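Local coordinates for protein putative oxidoreductase with NAD(P)-binding Rossmann-fold domain (Clostridium difficile, PDB 3UUW) that is probably an NAD(P)-dependent oxidoreductase of the GFO/IDH/MocA family, with a Rossmann-type nucleotide-binding domain, whose substrate is not established, at residues L14-P24 and K44-I54. Residues are numbered along the deposited sequence; the frame is centred on the assembly and turned at random. Where two conformers were deposited one is given.
Sequences LGSIAQKAYLP and KREKICSDYRI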
loop_
_atom_site.group_PDB
_atom_site.type_symbol
_atom_site.label_atom_id
_atom_site.label_comp_id
_atom_site.label_asym_id
_atom_site.label_seq_id
_atom_site.Cartn_x
_atom_site.Cartn_y
_atom_site.Cartn_z
ATOM N N LEU A 14 -6.061 -21.845 31.933
ATOM C CA LEU A 14 -4.913 -21.956 31.052
ATOM C C LEU A 14 -5.345 -22.383 29.649
ATOM O O LEU A 14 -4.660 -23.174 28.995
ATOM C CB LEU A 14 -3.892 -22.910 31.634
ATOM C CG LEU A 14 -3.361 -22.565 33.028
ATOM C CD1 LEU A 14 -2.503 -23.701 33.575
ATOM C CD2 LEU A 14 -2.583 -21.251 32.982
ATOM N N GLY A 15 -6.444 -21.788 29.189
ATOM C CA GLY A 15 -7.014 -22.038 27.864
ATOM C C GLY A 15 -6.272 -21.331 26.735
ATOM O O GLY A 15 -5.171 -20.827 26.918
ATOM N N SER A 16 -6.883 -21.279 25.559
ATOM C CA SER A 16 -6.171 -20.753 24.390
ATOM C C SER A 16 -5.794 -19.270 24.553
ATOM O O SER A 16 -4.705 -18.874 24.174
ATOM C CB SER A 16 -6.956 -21.003 23.101
ATOM O OG SER A 16 -8.107 -20.185 23.043
ATOM N N ILE A 17 -6.674 -18.465 25.129
ATOM C CA ILE A 17 -6.374 -17.049 25.353
ATOM C C ILE A 17 -5.218 -16.863 26.343
ATOM O O ILE A 17 -4.292 -16.077 26.113
ATOM C CB ILE A 17 -7.642 -16.293 25.804
ATOM C CG1 ILE A 17 -8.718 -16.372 24.710
ATOM C CG2 ILE A 17 -7.319 -14.885 26.124
ATOM C CD1 ILE A 17 -8.265 -15.859 23.355
ATOM N N ALA A 18 -5.226 -17.600 27.446
ATOM C CA ALA A 18 -4.109 -17.518 28.376
ATOM C C ALA A 18 -2.801 -17.906 27.676
ATOM O O ALA A 18 -1.775 -17.231 27.833
ATOM C CB ALA A 18 -4.333 -18.443 29.596
ATOM N N GLN A 19 -2.863 -18.981 26.892
ATOM C CA GLN A 19 -1.677 -19.502 26.210
ATOM C C GLN A 19 -1.098 -18.571 25.157
ATOM O O GLN A 19 0.121 -18.549 24.972
ATOM C CB GLN A 19 -1.964 -20.880 25.606
ATOM C CG GLN A 19 -2.087 -21.953 26.681
ATOM C CD GLN A 19 -2.287 -23.311 26.093
ATOM O OE1 GLN A 19 -1.480 -23.776 25.281
ATOM N NE2 GLN A 19 -3.374 -23.943 26.460
ATOM N N LYS A 20 -1.935 -17.816 24.454
ATOM C CA LYS A 20 -1.415 -16.966 23.381
ATOM C C LYS A 20 -1.255 -15.484 23.729
ATOM O O LYS A 20 -0.396 -14.827 23.139
ATOM C CB LYS A 20 -2.274 -17.096 22.108
ATOM C CG LYS A 20 -3.590 -16.370 22.151
ATOM C CD LYS A 20 -4.348 -16.578 20.846
ATOM C CE LYS A 20 -5.669 -15.856 20.854
ATOM N NZ LYS A 20 -6.389 -16.056 19.577
ATOM N N ALA A 21 -2.067 -14.976 24.667
ATOM C CA ALA A 21 -2.123 -13.519 24.986
ATOM C C ALA A 21 -1.533 -13.104 26.311
ATOM O O ALA A 21 -1.250 -11.889 26.504
ATOM C CB ALA A 21 -3.574 -13.026 24.927
ATOM N N TYR A 22 -1.379 -14.058 27.246
ATOM C CA TYR A 22 -0.893 -13.748 28.598
ATOM C C TYR A 22 0.354 -14.484 29.037
ATOM O O TYR A 22 1.331 -13.825 29.445
ATOM C CB TYR A 22 -2.013 -13.904 29.619
ATOM C CG TYR A 22 -3.104 -12.903 29.379
ATOM C CD1 TYR A 22 -2.970 -11.596 29.825
ATOM C CD2 TYR A 22 -4.224 -13.226 28.623
ATOM C CE1 TYR A 22 -3.967 -10.648 29.597
ATOM C CE2 TYR A 22 -5.228 -12.289 28.376
ATOM C CZ TYR A 22 -5.089 -11.004 28.850
ATOM O OH TYR A 22 -6.075 -10.059 28.621
ATOM N N LEU A 23 0.350 -15.821 28.945
ATOM C CA LEU A 23 1.508 -16.626 29.340
ATOM C C LEU A 23 2.793 -16.147 28.670
ATOM O O LEU A 23 3.827 -16.014 29.362
ATOM C CB LEU A 23 1.253 -18.130 29.119
ATOM C CG LEU A 23 0.392 -18.776 30.211
ATOM C CD1 LEU A 23 -0.157 -20.125 29.802
ATOM C CD2 LEU A 23 1.186 -18.862 31.538
ATOM N N PRO A 24 2.743 -15.822 27.356
ATOM C CA PRO A 24 4.022 -15.420 26.751
ATOM C C PRO A 24 4.668 -14.187 27.373
ATOM O O PRO A 24 5.884 -14.041 27.310
ATOM C CB PRO A 24 3.655 -15.181 25.286
ATOM C CG PRO A 24 2.494 -16.126 25.049
ATOM C CD PRO A 24 1.696 -15.986 26.317
ATOM N N LYS A 44 -3.808 -30.980 31.339
ATOM C CA LYS A 44 -3.401 -29.762 30.685
ATOM C C LYS A 44 -2.643 -28.892 31.678
ATOM O O LYS A 44 -1.621 -28.289 31.327
ATOM C CB LYS A 44 -4.601 -29.003 30.131
ATOM C CG LYS A 44 -4.196 -27.816 29.280
ATOM C CD LYS A 44 -5.374 -27.112 28.613
ATOM C CE LYS A 44 -6.201 -26.340 29.615
ATOM N NZ LYS A 44 -7.437 -25.756 28.999
ATOM N N ARG A 45 -3.146 -28.822 32.912
ATOM C CA ARG A 45 -2.513 -28.023 33.961
ATOM C C ARG A 45 -1.062 -28.422 34.155
ATOM O O ARG A 45 -0.164 -27.574 34.168
ATOM C CB ARG A 45 -3.258 -28.216 35.290
ATOM C CG ARG A 45 -2.637 -27.455 36.420
ATOM C CD ARG A 45 -3.528 -27.383 37.615
ATOM N NE ARG A 45 -3.602 -28.618 38.377
ATOM C CZ ARG A 45 -4.701 -29.351 38.588
ATOM N NH1 ARG A 45 -5.888 -29.032 38.071
ATOM N NH2 ARG A 45 -4.609 -30.420 39.344
ATOM N N GLU A 46 -0.827 -29.713 34.303
ATOM C CA GLU A 46 0.520 -30.189 34.580
ATOM C C GLU A 46 1.470 -29.985 33.391
ATOM O O GLU A 46 2.647 -29.667 33.585
ATOM C CB GLU A 46 0.483 -31.625 35.107
ATOM C CG GLU A 46 -0.260 -31.663 36.452
ATOM C CD GLU A 46 -0.103 -32.933 37.219
ATOM O OE1 GLU A 46 0.153 -33.991 36.610
ATOM O OE2 GLU A 46 -0.266 -32.869 38.453
ATOM N N LYS A 47 0.953 -30.146 32.179
ATOM C CA LYS A 47 1.765 -29.964 30.980
ATOM C C LYS A 47 2.183 -28.497 30.823
ATOM O O LYS A 47 3.364 -28.199 30.649
ATOM C CB LYS A 47 1.008 -30.447 29.742
ATOM C CG LYS A 47 1.874 -30.554 28.486
ATOM C CD LYS A 47 1.058 -31.033 27.288
ATOM C CE LYS A 47 1.914 -31.131 26.031
ATOM N NZ LYS A 47 2.676 -29.883 25.788
ATOM N N ILE A 48 1.213 -27.583 30.889
ATOM C CA ILE A 48 1.513 -26.152 30.783
ATOM C C ILE A 48 2.479 -25.698 31.878
ATOM O O ILE A 48 3.491 -25.063 31.590
ATOM C CB ILE A 48 0.241 -25.293 30.816
ATOM C CG1 ILE A 48 -0.546 -25.461 29.509
ATOM C CG2 ILE A 48 0.604 -23.811 31.057
ATOM C CD1 ILE A 48 0.251 -25.143 28.243
ATOM N N CYS A 49 2.182 -26.046 33.128
ATOM C CA CYS A 49 3.046 -25.666 34.255
ATOM C C CYS A 49 4.475 -26.218 34.082
ATOM O O CYS A 49 5.447 -25.521 34.355
ATOM C CB CYS A 49 2.448 -26.123 35.579
ATOM S SG CYS A 49 1.035 -25.101 35.999
ATOM N N SER A 50 4.588 -27.456 33.628
ATOM C CA SER A 50 5.894 -28.054 33.367
ATOM C C SER A 50 6.652 -27.289 32.278
ATOM O O SER A 50 7.856 -27.055 32.395
ATOM C CB SER A 50 5.740 -29.498 32.914
ATOM O OG SER A 50 7.018 -30.063 32.679
ATOM N N ASP A 51 5.957 -26.933 31.206
ATOM C CA ASP A 51 6.587 -26.219 30.094
ATOM C C ASP A 51 7.256 -24.940 30.585
ATOM O O ASP A 51 8.319 -24.585 30.118
ATOM C CB ASP A 51 5.562 -25.840 29.014
ATOM C CG ASP A 51 4.999 -27.029 28.276
ATOM O OD1 ASP A 51 5.577 -28.134 28.340
ATOM O OD2 ASP A 51 3.962 -26.846 27.605
ATOM N N TYR A 52 6.619 -24.255 31.524
ATOM C CA TYR A 52 7.109 -22.966 32.008
ATOM C C TYR A 52 7.758 -22.978 33.393
ATOM O O TYR A 52 8.143 -21.907 33.904
ATOM C CB TYR A 52 5.970 -21.977 32.049
ATOM C CG TYR A 52 5.466 -21.492 30.719
ATOM C CD1 TYR A 52 6.252 -20.684 29.926
ATOM C CD2 TYR A 52 4.171 -21.780 30.296
ATOM C CE1 TYR A 52 5.792 -20.198 28.725
ATOM C CE2 TYR A 52 3.688 -21.287 29.100
ATOM C CZ TYR A 52 4.507 -20.489 28.320
ATOM O OH TYR A 52 4.061 -19.991 27.120
ATOM N N ARG A 53 7.869 -24.164 33.994
ATOM C CA ARG A 53 8.472 -24.331 35.313
ATOM C C ARG A 53 7.727 -23.546 36.378
ATOM O O ARG A 53 8.330 -22.907 37.240
ATOM C CB ARG A 53 9.955 -23.965 35.303
ATOM C CG ARG A 53 10.808 -24.873 34.398
ATOM C CD ARG A 53 12.139 -24.172 33.997
ATOM N NE ARG A 53 11.842 -22.922 33.307
ATOM C CZ ARG A 53 11.485 -22.817 32.026
ATOM N NH1 ARG A 53 11.405 -23.890 31.246
ATOM N NH2 ARG A 53 11.188 -21.623 31.528
ATOM N N ILE A 54 6.410 -23.611 36.285
ATOM C CA ILE A 54 5.507 -22.981 37.220
ATOM C C ILE A 54 4.907 -24.097 38.070
ATOM O O ILE A 54 4.714 -25.216 37.591
ATOM C CB ILE A 54 4.364 -22.230 36.495
ATOM C CG1 ILE A 54 4.910 -21.089 35.632
ATOM C CG2 ILE A 54 3.411 -21.611 37.503
ATOM C CD1 ILE A 54 3.859 -20.476 34.707
HETATM O O HOH W 1 1.646 -20.659 26.151
#
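Helices 16-24 and 44-52 run nearly parallel, their axes differing by 19° and coming no closer than 12.9 Å; across them Leu14, just ahead of helix 16-24, and Leu23, within it, point at Ile48 and Tyr52. That spacing is wide for helices, so long side chains must bridge it. Ile48 suits the middle because its two branches serve three partners: CG2, anti to the backbone N, lies 4.0 Å from Leu14 CD1 and equally far from Leu23 CD1, while CD1 reaches the amide of Gln19, 3.7 Å from OE1. Leu14 and Ile48 run past each other in opposite senses; beneath them, Leu14 also rests on Ala37 and Leu23 on Met11, strand residues of the parallel sheet.

Helix 16-26 is the crossover helix of the first beta-alpha-beta unit (strand 8-12, helix 16-26, strand 33-38) of the Rossmann fold, and helix 42-52, which follows strand 33-38, packs beside it on the same side of the sheet. Gly15, at the N-cap, belongs to a GxGxxA-type sequence that probably marks the dinucleotide-binding turn. There Gln19 NE2 donates to Leu14 O (2.9 Å, 153° at the hydrogen), a little out of the carbonyl plane, and so ties the helix's first turns to the loop before it. Lys44, bent at its third torsion, lays its aliphatic chain beside the same carbonyl, with CE 3.6 Å from Leu14 O.

At the other end Tyr52 fills the gap with a ring, its CE2 4.0 Å from Leu23 CB. Its hydroxyl reaches a water in the ring plane, and that water donates to Gln19 O, giving a polar link between the helices. Beyond Tyr52, Arg53 closes the helix in a Schellman motif and bonds to Thr27 and Ser29 of the second subunit.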